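Soluble lytic murein transglycosylase (PDB 5OHU) turns over cell-wall peptidoglycan by both exolytic and endolytic cleavage, as a lytic transglycosylase of the Slt family. Local coordinates at residues Gly581-Trp586 against Asp596-Thr601; Lys180-Leu185 against Ala238-Leu243; Tyr375-Ala380 against Tyr387-Arg392. All coordinates share one frame; numbering follows the deposited sequence.

Contact 1: residues Gly581-Trp586 against Asp596-Thr601; sequences GRVRQW and DVWIET
The indole of Trp598 reaches across to the backbone of Trp586: its NE1 donates to Trp586 O at 3.0 Å, with an N-H...O angle of 153°. The oxygen lies close to the plane of the Trp598 ring, yet the donor comes from well above the carbonyl plane of Trp586. Trp598 extends its ring toward helix 580-586 because chi1 (-173°) sets CG opposite the backbone N. The close side gathers round CZ2 of Trp598, 4.0 Å from Trp586 CB; Val583 CG1 comes to this atom at 4.1 Å, obliquely to the ring. Phe604 and Phe639 extend the cluster by edge-to-face pairing with Trp586 and Trp598 respectively. By contrast, Arg582, Arg584 and Gln585 are exposed and do not touch segment 596-601. There Arg582 NH1 donates to Gln585 OE1 at 3.0 Å, and the bond lies in both the guanidinium plane and the carbonyl plane of the amide. Arg319 of helix 307-319 also donates to Trp586 O, so this buried residue's peptide oxygen accepts two bonds, one from a neutral indole N-H and one from a probably charged guanidinium.

Contact 2: residues Lys180-Leu185 against Ala238-Leu243; sequences KVWKRL and ADVVGL. With PO4 (phosphate ion), chain B.
The Trp182 indole meets helix 235-251 only along its edge: Asp239 OD2 and CB and Val240 CG2 all lie near the ring plane, and none of segment 238-243 covers either face. Gln210 and Met214 of helix 208-219 also touch this indole. NE1 of Trp182 donates to Asp239 OD2 at 3.1 Å, with an N-H...O angle of 161°. Ring and carboxylate are turned 40° against each other, and the N-H meets OD2 from above the carboxylate plane. Farther along the same edge, Trp182 CZ2 lies 3.9 Å from Asp239 CB, and CH2 reaches Val240 CG2 at 4.2 Å, a looser apolar touch. CG of Trp182 stands anti to the backbone N (chi1 -179°), which carries the indole out across the gap between the helices. The other oxygen of Asp239, OD1, forms a salt bridge with Lys186, whose charge probably offsets the nearby Glu273; a second phosphate ion also lies close to the aspartate. Away from this contact, the extended side chain of Arg184 presents its guanidinium edge to a phosphate ion, probably from the crystallisation liquor. NH1 of Arg184 donates to phosphate O3 at 2.8 Å and NH2 to O2 at 2.8 Å, a two-pronged grip with both bonds nearly linear. Val155 O and Lys157 O accept from NE and NH2, fixing the rotation of the group, and Trp153 adds a cation-pi contact. Helices 178-190 and 235-251, with helix 208-219 alongside, belong to the run of successive packed helices that forms the alpha-superhelical region characteristic of Slt-family transglycosylases.

Contact 3: residues Tyr375-Ala380 against Tyr387-Arg392; sequences YGFLAA and YKLGNR
Phe377 drives the corner of its ring into the face of Tyr387. The leading atom is CD1 of Phe377, 3.5 Å from Tyr387 CG and offset toward the rim rather than over the ring centre. The two planes stand at 86° and the centroids 5.0 Å apart, a T-shaped (edge-to-face) pair. The next atom of the same edge, CE1, fills the notch between Tyr387 and Leu389: it is 3.8 Å from Tyr387 CB and 3.9 Å from Leu389 CD2. Tyr387 CB and Leu389 CD2 both lie near the plane of the phenyl ring, so Tyr387 and Leu389 together form a shallow hollow that takes the CD1-CE1 edge. One helical turn on from Phe377, Ala380 forms a small bump. Its CB points toward the loop and meets the rim of the tyrosine ring in plane, 3.8 Å from Tyr387 CD1. With chi1 at -59°, CG opposite the carbonyl carbon, the Tyr387 ring turns one face to Phe377 and its rim to Ala380. The hydroxyl end is held from outside, where Tyr387 OH bonds to the backbone N of Ile631. Val619 of helix 605-624 packs on both Phe377 and Tyr387, while Ile620 and Gln623 touch Leu389, and Arg372 donates a hydrogen bond to Gly390 O. Here the irregular chain after helix 374-383 folds back on that helix, held by the edge-to-face pair, with helix 605-624 packing on both.

Overall arrangement
Contacts 1 and 2 are buried and join two helices each; contact 3 is partly buried and sets a loop against the helix it follows. In both helix pairs a tryptophan N-H crosses the gap, but the acceptor is a peptide oxygen within the SLT domain and the carboxylate of a partly exposed aspartate in the superhelix. Contact 3 has no hydrogen bond between its segments and relies on aromatic and methyl shape. Contacts 1 and 3 are neighbours: Glu600 OE1 and Tyr375 OH are 2.6 Å apart, probably hydrogen-bonded, and helix 605-624 packs against both. Contact 2 stands apart, its centre about 36 Å from that of contact 1 and about 50 Å from that of contact 3.

Contact 1: residues Gly581-Trp586 against Asp596-Thr601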
loop_
_atom_site.group_PDB
_atom_site.type_symbol
_atom_site.label_atom_id
_atom_site.label_comp_id
_atom_site.label_asym_id
_atom_site.label_seq_id
_atom_site.Cartn_x
_atom_site.Cartn_y
_atom_site.Cartn_z
ATOM N N GLY A 581 18.423 -13.581 -3.234
ATOM C CA GLY A 581 19.477 -13.127 -2.342
ATOM C C GLY A 581 18.946 -12.710 -0.986
ATOM O O GLY A 581 19.491 -13.094 0.053
ATOM N N ARG A 582 17.872 -11.917 -0.980
ATOM C CA ARG A 582 17.243 -11.550 0.280
ATOM C C ARG A 582 16.837 -12.783 1.081
ATOM O O ARG A 582 16.969 -12.801 2.309
ATOM C CB ARG A 582 16.030 -10.666 0.025
ATOM C CG ARG A 582 16.377 -9.230 -0.209
ATOM C CD ARG A 582 16.698 -8.547 1.089
ATOM N NE ARG A 582 16.686 -7.101 0.915
ATOM C CZ ARG A 582 17.754 -6.324 1.040
ATOM N NH1 ARG A 582 18.924 -6.858 1.357
ATOM N NH2 ARG A 582 17.647 -5.012 0.862
ATOM N N VAL A 583 16.328 -13.819 0.407
ATOM C CA VAL A 583 15.875 -15.000 1.135
ATOM C C VAL A 583 17.056 -15.730 1.762
ATOM O O VAL A 583 17.003 -16.117 2.932
ATOM C CB VAL A 583 15.042 -15.919 0.228
ATOM C CG1 VAL A 583 14.664 -17.201 0.974
ATOM C CG2 VAL A 583 13.790 -15.176 -0.236
ATOM N N ARG A 584 18.152 -15.900 1.015
ATOM C CA ARG A 584 19.342 -16.510 1.604
ATOM C C ARG A 584 19.830 -15.709 2.809
ATOM O O ARG A 584 20.270 -16.286 3.810
ATOM C CB ARG A 584 20.438 -16.654 0.545
ATOM C CG ARG A 584 20.106 -17.703 -0.513
ATOM C CD ARG A 584 21.241 -17.943 -1.512
ATOM N NE ARG A 584 21.232 -16.997 -2.629
ATOM C CZ ARG A 584 22.131 -16.034 -2.795
ATOM N NH1 ARG A 584 23.119 -15.894 -1.916
ATOM N NH2 ARG A 584 22.047 -15.214 -3.835
ATOM N N GLN A 585 19.738 -14.377 2.745
ATOM C CA GLN A 585 20.085 -13.571 3.914
ATOM C C GLN A 585 19.177 -13.885 5.094
ATOM O O GLN A 585 19.636 -13.934 6.241
ATOM C CB GLN A 585 20.006 -12.081 3.588
ATOM C CG GLN A 585 21.022 -11.600 2.575
ATOM C CD GLN A 585 21.136 -10.089 2.551
ATOM O OE1 GLN A 585 20.168 -9.385 2.258
ATOM N NE2 GLN A 585 22.325 -9.582 2.861
ATOM N N TRP A 586 17.881 -14.089 4.838
ATOM C CA TRP A 586 16.953 -14.406 5.915
ATOM C C TRP A 586 17.112 -15.831 6.436
ATOM O O TRP A 586 16.453 -16.198 7.412
ATOM C CB TRP A 586 15.524 -14.177 5.445
ATOM C CG TRP A 586 15.269 -12.774 4.996
ATOM C CD1 TRP A 586 15.979 -11.663 5.336
ATOM C CD2 TRP A 586 14.229 -12.330 4.117
ATOM N NE1 TRP A 586 15.438 -10.551 4.737
ATOM C CE2 TRP A 586 14.366 -10.932 3.979
ATOM C CE3 TRP A 586 13.193 -12.975 3.438
ATOM C CZ2 TRP A 586 13.516 -10.170 3.172
ATOM C CZ3 TRP A 586 12.342 -12.215 2.645
ATOM C CH2 TRP A 586 12.507 -10.831 2.521
ATOM N N ASP A 596 6.680 -21.639 10.615
ATOM C CA ASP A 596 5.809 -20.531 10.999
ATOM C C ASP A 596 6.592 -19.412 11.694
ATOM O O ASP A 596 6.283 -18.229 11.496
ATOM C CB ASP A 596 4.638 -21.034 11.861
ATOM C CG ASP A 596 5.089 -21.789 13.099
ATOM O OD1 ASP A 596 6.301 -22.035 13.256
ATOM O OD2 ASP A 596 4.220 -22.149 13.924
ATOM N N VAL A 597 7.630 -19.754 12.467
ATOM C CA VAL A 597 8.515 -18.730 13.010
ATOM C C VAL A 597 9.232 -17.987 11.883
ATOM O O VAL A 597 9.336 -16.753 11.892
ATOM C CB VAL A 597 9.521 -19.350 14.001
ATOM C CG1 VAL A 597 10.581 -18.291 14.420
ATOM C CG2 VAL A 597 8.820 -19.901 15.230
ATOM N N TRP A 598 9.763 -18.728 10.909
ATOM C CA TRP A 598 10.492 -18.080 9.819
ATOM C C TRP A 598 9.606 -17.095 9.076
ATOM O O TRP A 598 10.019 -15.963 8.805
ATOM C CB TRP A 598 11.054 -19.108 8.837
ATOM C CG TRP A 598 11.955 -18.432 7.821
ATOM C CD1 TRP A 598 13.273 -18.088 7.995
ATOM C CD2 TRP A 598 11.599 -17.987 6.498
ATOM N NE1 TRP A 598 13.756 -17.469 6.857
ATOM C CE2 TRP A 598 12.751 -17.408 5.925
ATOM C CE3 TRP A 598 10.430 -18.053 5.735
ATOM C CZ2 TRP A 598 12.761 -16.887 4.637
ATOM C CZ3 TRP A 598 10.441 -17.529 4.450
ATOM C CH2 TRP A 598 11.598 -16.949 3.920
ATOM N N ILE A 599 8.375 -17.503 8.750
ATOM C CA ILE A 599 7.460 -16.609 8.046
ATOM C C ILE A 599 7.168 -15.388 8.896
ATOM O O ILE A 599 7.202 -14.250 8.412
ATOM C CB ILE A 599 6.158 -17.339 7.669
ATOM C CG1 ILE A 599 6.399 -18.293 6.498
ATOM C CG2 ILE A 599 5.121 -16.322 7.221
ATOM C CD1 ILE A 599 5.470 -19.496 6.528
ATOM N N GLU A 600 6.871 -15.613 10.177
ATOM C CA GLU A 600 6.493 -14.518 11.057
ATOM C C GLU A 600 7.613 -13.497 11.201
ATOM O O GLU A 600 7.344 -12.310 11.430
ATOM C CB GLU A 600 6.120 -15.050 12.440
ATOM C CG GLU A 600 5.364 -14.030 13.255
ATOM C CD GLU A 600 4.138 -13.531 12.520
ATOM O OE1 GLU A 600 3.306 -14.404 12.118
ATOM O OE2 GLU A 600 4.044 -12.292 12.295
ATOM N N THR A 601 8.872 -13.931 11.075
ATOM C CA THR A 601 10.008 -13.051 11.313
ATOM C C THR A 601 10.659 -12.592 10.021
ATOM O O THR A 601 11.790 -12.103 10.047
ATOM C CB THR A 601 11.049 -13.713 12.223
ATOM O OG1 THR A 601 11.559 -14.902 11.603
ATOM C CG2 THR A 601 10.433 -14.085 13.593
#

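Contact 2: residues Lys180-Leu185 against Ala238-Leu243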
loop_
_atom_site.group_PDB
_atom_site.type_symbol
_atom_site.label_atom_id
_atom_site.label_comp_id
_atom_site.label_asym_id
_atom_site.label_seq_id
_atom_site.Cartn_x
_atom_site.Cartn_y
_atom_site.Cartn_z
ATOM N N LYS A 180 10.642 27.659 13.059
ATOM C CA LYS A 180 9.792 27.010 12.059
ATOM C C LYS A 180 10.544 26.732 10.763
ATOM O O LYS A 180 10.261 25.734 10.089
ATOM C CB LYS A 180 8.559 27.868 11.771
ATOM C CG LYS A 180 7.694 28.098 12.989
ATOM C CD LYS A 180 6.635 29.135 12.691
ATOM C CE LYS A 180 5.723 29.355 13.876
ATOM N NZ LYS A 180 4.911 30.587 13.679
ATOM N N VAL A 181 11.485 27.600 10.385
ATOM C CA VAL A 181 12.392 27.265 9.292
ATOM C C VAL A 181 13.173 26.007 9.635
ATOM O O VAL A 181 13.293 25.080 8.823
ATOM C CB VAL A 181 13.342 28.439 8.994
ATOM C CG1 VAL A 181 14.210 28.118 7.766
ATOM C CG2 VAL A 181 12.554 29.719 8.787
ATOM N N TRP A 182 13.706 25.960 10.858
ATOM C CA TRP A 182 14.475 24.808 11.309
ATOM C C TRP A 182 13.657 23.519 11.257
ATOM O O TRP A 182 14.120 22.508 10.720
ATOM C CB TRP A 182 15.003 25.063 12.721
ATOM C CG TRP A 182 15.845 23.933 13.257
ATOM C CD1 TRP A 182 15.440 22.961 14.120
ATOM C CD2 TRP A 182 17.218 23.657 12.952
ATOM N NE1 TRP A 182 16.483 22.097 14.382
ATOM C CE2 TRP A 182 17.586 22.505 13.682
ATOM C CE3 TRP A 182 18.175 24.277 12.145
ATOM C CZ2 TRP A 182 18.876 21.957 13.625
ATOM C CZ3 TRP A 182 19.455 23.731 12.084
ATOM C CH2 TRP A 182 19.795 22.585 12.823
ATOM N N LYS A 183 12.431 23.535 11.805
ATOM C CA LYS A 183 11.587 22.346 11.732
ATOM C C LYS A 183 11.430 21.860 10.304
ATOM O O LYS A 183 11.487 20.653 10.036
ATOM C CB LYS A 183 10.185 22.608 12.270
ATOM C CG LYS A 183 9.875 22.412 13.721
ATOM C CD LYS A 183 10.111 23.654 14.469
ATOM C CE LYS A 183 9.467 23.589 15.845
ATOM N NZ LYS A 183 9.729 22.239 16.445
ATOM N N ARG A 184 11.166 22.776 9.374
ATOM C CA ARG A 184 10.930 22.320 8.016
ATOM C C ARG A 184 12.216 21.793 7.398
ATOM O O ARG A 184 12.198 20.820 6.636
ATOM C CB ARG A 184 10.334 23.439 7.159
ATOM C CG ARG A 184 9.790 22.888 5.846
ATOM C CD ARG A 184 9.415 23.962 4.861
ATOM N NE ARG A 184 8.893 23.361 3.649
ATOM C CZ ARG A 184 8.590 24.028 2.537
ATOM N NH1 ARG A 184 8.751 25.345 2.466
ATOM N NH2 ARG A 184 8.123 23.369 1.493
ATOM N N LEU A 185 13.341 22.430 7.710
ATOM C CA LEU A 185 14.636 21.913 7.285
ATOM C C LEU A 185 14.795 20.458 7.697
ATOM O O LEU A 185 15.165 19.607 6.884
ATOM C CB LEU A 185 15.736 22.794 7.877
ATOM C CG LEU A 185 17.237 22.514 7.761
ATOM C CD1 LEU A 185 17.606 21.773 6.525
ATOM C CD2 LEU A 185 17.952 23.865 7.780
ATOM N N ALA A 238 21.853 18.453 18.858
ATOM C CA ALA A 238 21.111 17.240 19.180
ATOM C C ALA A 238 20.149 16.859 18.068
ATOM O O ALA A 238 19.955 15.669 17.806
ATOM C CB ALA A 238 20.340 17.411 20.494
ATOM N N ASP A 239 19.527 17.847 17.418
ATOM C CA ASP A 239 18.679 17.562 16.263
ATOM C C ASP A 239 19.495 17.005 15.105
ATOM O O ASP A 239 19.087 16.035 14.457
ATOM C CB ASP A 239 17.947 18.833 15.831
ATOM C CG ASP A 239 16.572 18.952 16.447
ATOM O OD1 ASP A 239 15.913 17.913 16.652
ATOM O OD2 ASP A 239 16.156 20.092 16.734
ATOM N N VAL A 240 20.652 17.601 14.826
ATOM C CA VAL A 240 21.505 17.067 13.770
ATOM C C VAL A 240 21.838 15.610 14.049
ATOM O O VAL A 240 21.651 14.734 13.196
ATOM C CB VAL A 240 22.774 17.918 13.620
ATOM C CG1 VAL A 240 23.758 17.218 12.680
ATOM C CG2 VAL A 240 22.379 19.285 13.071
ATOM N N VAL A 241 22.301 15.328 15.266
ATOM C CA VAL A 241 22.762 13.988 15.600
ATOM C C VAL A 241 21.600 13.003 15.583
ATOM O O VAL A 241 21.724 11.889 15.062
ATOM C CB VAL A 241 23.496 14.019 16.951
ATOM C CG1 VAL A 241 23.668 12.618 17.513
ATOM C CG2 VAL A 241 24.846 14.710 16.766
ATOM N N GLY A 242 20.446 13.411 16.103
ATOM C CA GLY A 242 19.319 12.493 16.149
ATOM C C GLY A 242 18.843 12.099 14.770
ATOM O O GLY A 242 18.522 10.932 14.520
ATOM N N LEU A 243 18.796 13.070 13.850
ATOM C CA LEU A 243 18.449 12.758 12.471
ATOM C C LEU A 243 19.443 11.770 11.883
ATOM O O LEU A 243 19.055 10.776 11.248
ATOM C CB LEU A 243 18.394 14.041 11.633
ATOM C CG LEU A 243 17.878 13.829 10.204
ATOM C CD1 LEU A 243 16.913 14.937 9.841
ATOM C CD2 LEU A 243 19.028 13.793 9.227
HETATM P P PO4 B . 7.971 26.210 -1.153
HETATM O O1 PO4 B . 9.001 26.416 -2.231
HETATM O O2 PO4 B . 7.732 24.736 -0.963
HETATM O O3 PO4 B . 8.466 26.851 0.122
HETATM O O4 PO4 B . 6.672 26.865 -1.555
#

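Contact 3: residues Tyr375-Ala380 against Tyr387-Arg392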
loop_
_atom_site.group_PDB
_atom_site.type_symbol
_atom_site.label_atom_id
_atom_site.label_comp_id
_atom_site.label_asym_id
_atom_site.label_seq_id
_atom_site.Cartn_x
_atom_site.Cartn_y
_atom_site.Cartn_z
ATOM N N TYR A 375 -3.577 -17.594 9.543
ATOM C CA TYR A 375 -3.429 -18.046 10.923
ATOM C C TYR A 375 -4.545 -19.006 11.352
ATOM O O TYR A 375 -4.336 -19.813 12.266
ATOM C CB TYR A 375 -3.368 -16.834 11.861
ATOM C CG TYR A 375 -2.149 -15.960 11.612
ATOM C CD1 TYR A 375 -0.881 -16.362 12.037
ATOM C CD2 TYR A 375 -2.258 -14.744 10.925
ATOM C CE1 TYR A 375 0.252 -15.587 11.785
ATOM C CE2 TYR A 375 -1.130 -13.958 10.683
ATOM C CZ TYR A 375 0.117 -14.378 11.126
ATOM O OH TYR A 375 1.226 -13.596 10.881
ATOM N N GLY A 376 -5.727 -18.934 10.734
ATOM C CA GLY A 376 -6.723 -19.968 10.973
ATOM C C GLY A 376 -6.287 -21.325 10.442
ATOM O O GLY A 376 -6.489 -22.348 11.094
ATOM N N PHE A 377 -5.674 -21.350 9.257
ATOM C CA PHE A 377 -5.089 -22.587 8.744
ATOM C C PHE A 377 -4.030 -23.135 9.697
ATOM O O PHE A 377 -4.020 -24.330 10.006
ATOM C CB PHE A 377 -4.491 -22.352 7.353
ATOM C CG PHE A 377 -5.524 -22.164 6.267
ATOM C CD1 PHE A 377 -6.402 -23.194 5.936
ATOM C CD2 PHE A 377 -5.612 -20.970 5.582
ATOM C CE1 PHE A 377 -7.353 -23.018 4.912
ATOM C CE2 PHE A 377 -6.541 -20.778 4.592
ATOM C CZ PHE A 377 -7.415 -21.792 4.245
ATOM N N LEU A 378 -3.129 -22.266 10.178
ATOM C CA LEU A 378 -2.102 -22.708 11.118
ATOM C C LEU A 378 -2.720 -23.300 12.378
ATOM O O LEU A 378 -2.288 -24.354 12.847
ATOM C CB LEU A 378 -1.177 -21.550 11.489
ATOM C CG LEU A 378 -0.166 -21.007 10.481
ATOM C CD1 LEU A 378 0.967 -20.391 11.261
ATOM C CD2 LEU A 378 0.364 -22.083 9.509
ATOM N N ALA A 379 -3.730 -22.633 12.949
ATOM C CA ALA A 379 -4.387 -23.183 14.133
ATOM C C ALA A 379 -4.984 -24.554 13.844
ATOM O O ALA A 379 -4.836 -25.488 14.645
ATOM C CB ALA A 379 -5.469 -22.224 14.639
ATOM N N ALA A 380 -5.683 -24.698 12.712
ATOM C CA ALA A 380 -6.265 -25.998 12.386
ATOM C C ALA A 380 -5.176 -27.045 12.191
ATOM O O ALA A 380 -5.311 -28.187 12.647
ATOM C CB ALA A 380 -7.137 -25.893 11.142
ATOM N N TYR A 387 -9.497 -28.170 7.492
ATOM C CA TYR A 387 -9.637 -26.734 7.269
ATOM C C TYR A 387 -11.098 -26.347 7.034
ATOM O O TYR A 387 -11.918 -27.152 6.591
ATOM C CB TYR A 387 -8.817 -26.287 6.063
ATOM C CG TYR A 387 -7.337 -26.561 6.168
ATOM C CD1 TYR A 387 -6.664 -26.425 7.382
ATOM C CD2 TYR A 387 -6.603 -26.937 5.047
ATOM C CE1 TYR A 387 -5.304 -26.672 7.477
ATOM C CE2 TYR A 387 -5.244 -27.175 5.130
ATOM C CZ TYR A 387 -4.598 -27.038 6.346
ATOM O OH TYR A 387 -3.249 -27.281 6.428
ATOM N N LYS A 388 -11.411 -25.081 7.311
ATOM C CA LYS A 388 -12.721 -24.502 7.003
ATOM C C LYS A 388 -12.696 -23.980 5.566
ATOM O O LYS A 388 -12.028 -22.983 5.279
ATOM C CB LYS A 388 -13.044 -23.383 7.993
ATOM C CG LYS A 388 -14.500 -22.923 8.036
ATOM C CD LYS A 388 -14.624 -21.600 8.801
ATOM C CE LYS A 388 -16.067 -21.284 9.197
ATOM N NZ LYS A 388 -16.967 -21.087 8.021
ATOM N N LEU A 389 -13.422 -24.644 4.658
ATOM C CA LEU A 389 -13.360 -24.331 3.226
ATOM C C LEU A 389 -14.743 -24.149 2.607
ATOM O O LEU A 389 -14.997 -24.610 1.490
ATOM C CB LEU A 389 -12.604 -25.413 2.466
ATOM C CG LEU A 389 -11.219 -25.724 3.012
ATOM C CD1 LEU A 389 -10.565 -26.856 2.234
ATOM C CD2 LEU A 389 -10.393 -24.471 2.970
ATOM N N GLY A 390 -15.653 -23.457 3.290
ATOM C CA GLY A 390 -16.986 -23.244 2.743
ATOM C C GLY A 390 -17.081 -22.189 1.652
ATOM O O GLY A 390 -16.721 -21.030 1.875
ATOM N N ASN A 391 -17.585 -22.576 0.475
ATOM C CA ASN A 391 -17.710 -21.691 -0.690
ATOM C C ASN A 391 -19.167 -21.245 -0.799
ATOM O O ASN A 391 -19.996 -21.930 -1.405
ATOM C CB ASN A 391 -17.239 -22.412 -1.950
ATOM C CG ASN A 391 -17.345 -21.560 -3.206
ATOM O OD1 ASN A 391 -17.620 -20.358 -3.152
ATOM N ND2 ASN A 391 -17.114 -22.189 -4.353
ATOM N N ARG A 392 -19.467 -20.076 -0.234
ATOM C CA ARG A 392 -20.840 -19.607 -0.035
ATOM C C ARG A 392 -21.069 -18.274 -0.742
ATOM O O ARG A 392 -20.702 -17.213 -0.207
ATOM C CB ARG A 392 -21.120 -19.492 1.469
ATOM C CG ARG A 392 -22.288 -18.607 1.913
ATOM C CD ARG A 392 -23.642 -19.060 1.386
ATOM N NE ARG A 392 -24.716 -18.231 1.933
ATOM C CZ ARG A 392 -25.960 -18.189 1.457
ATOM N NH1 ARG A 392 -26.863 -17.398 2.025
ATOM N NH2 ARG A 392 -26.303 -18.930 0.410
#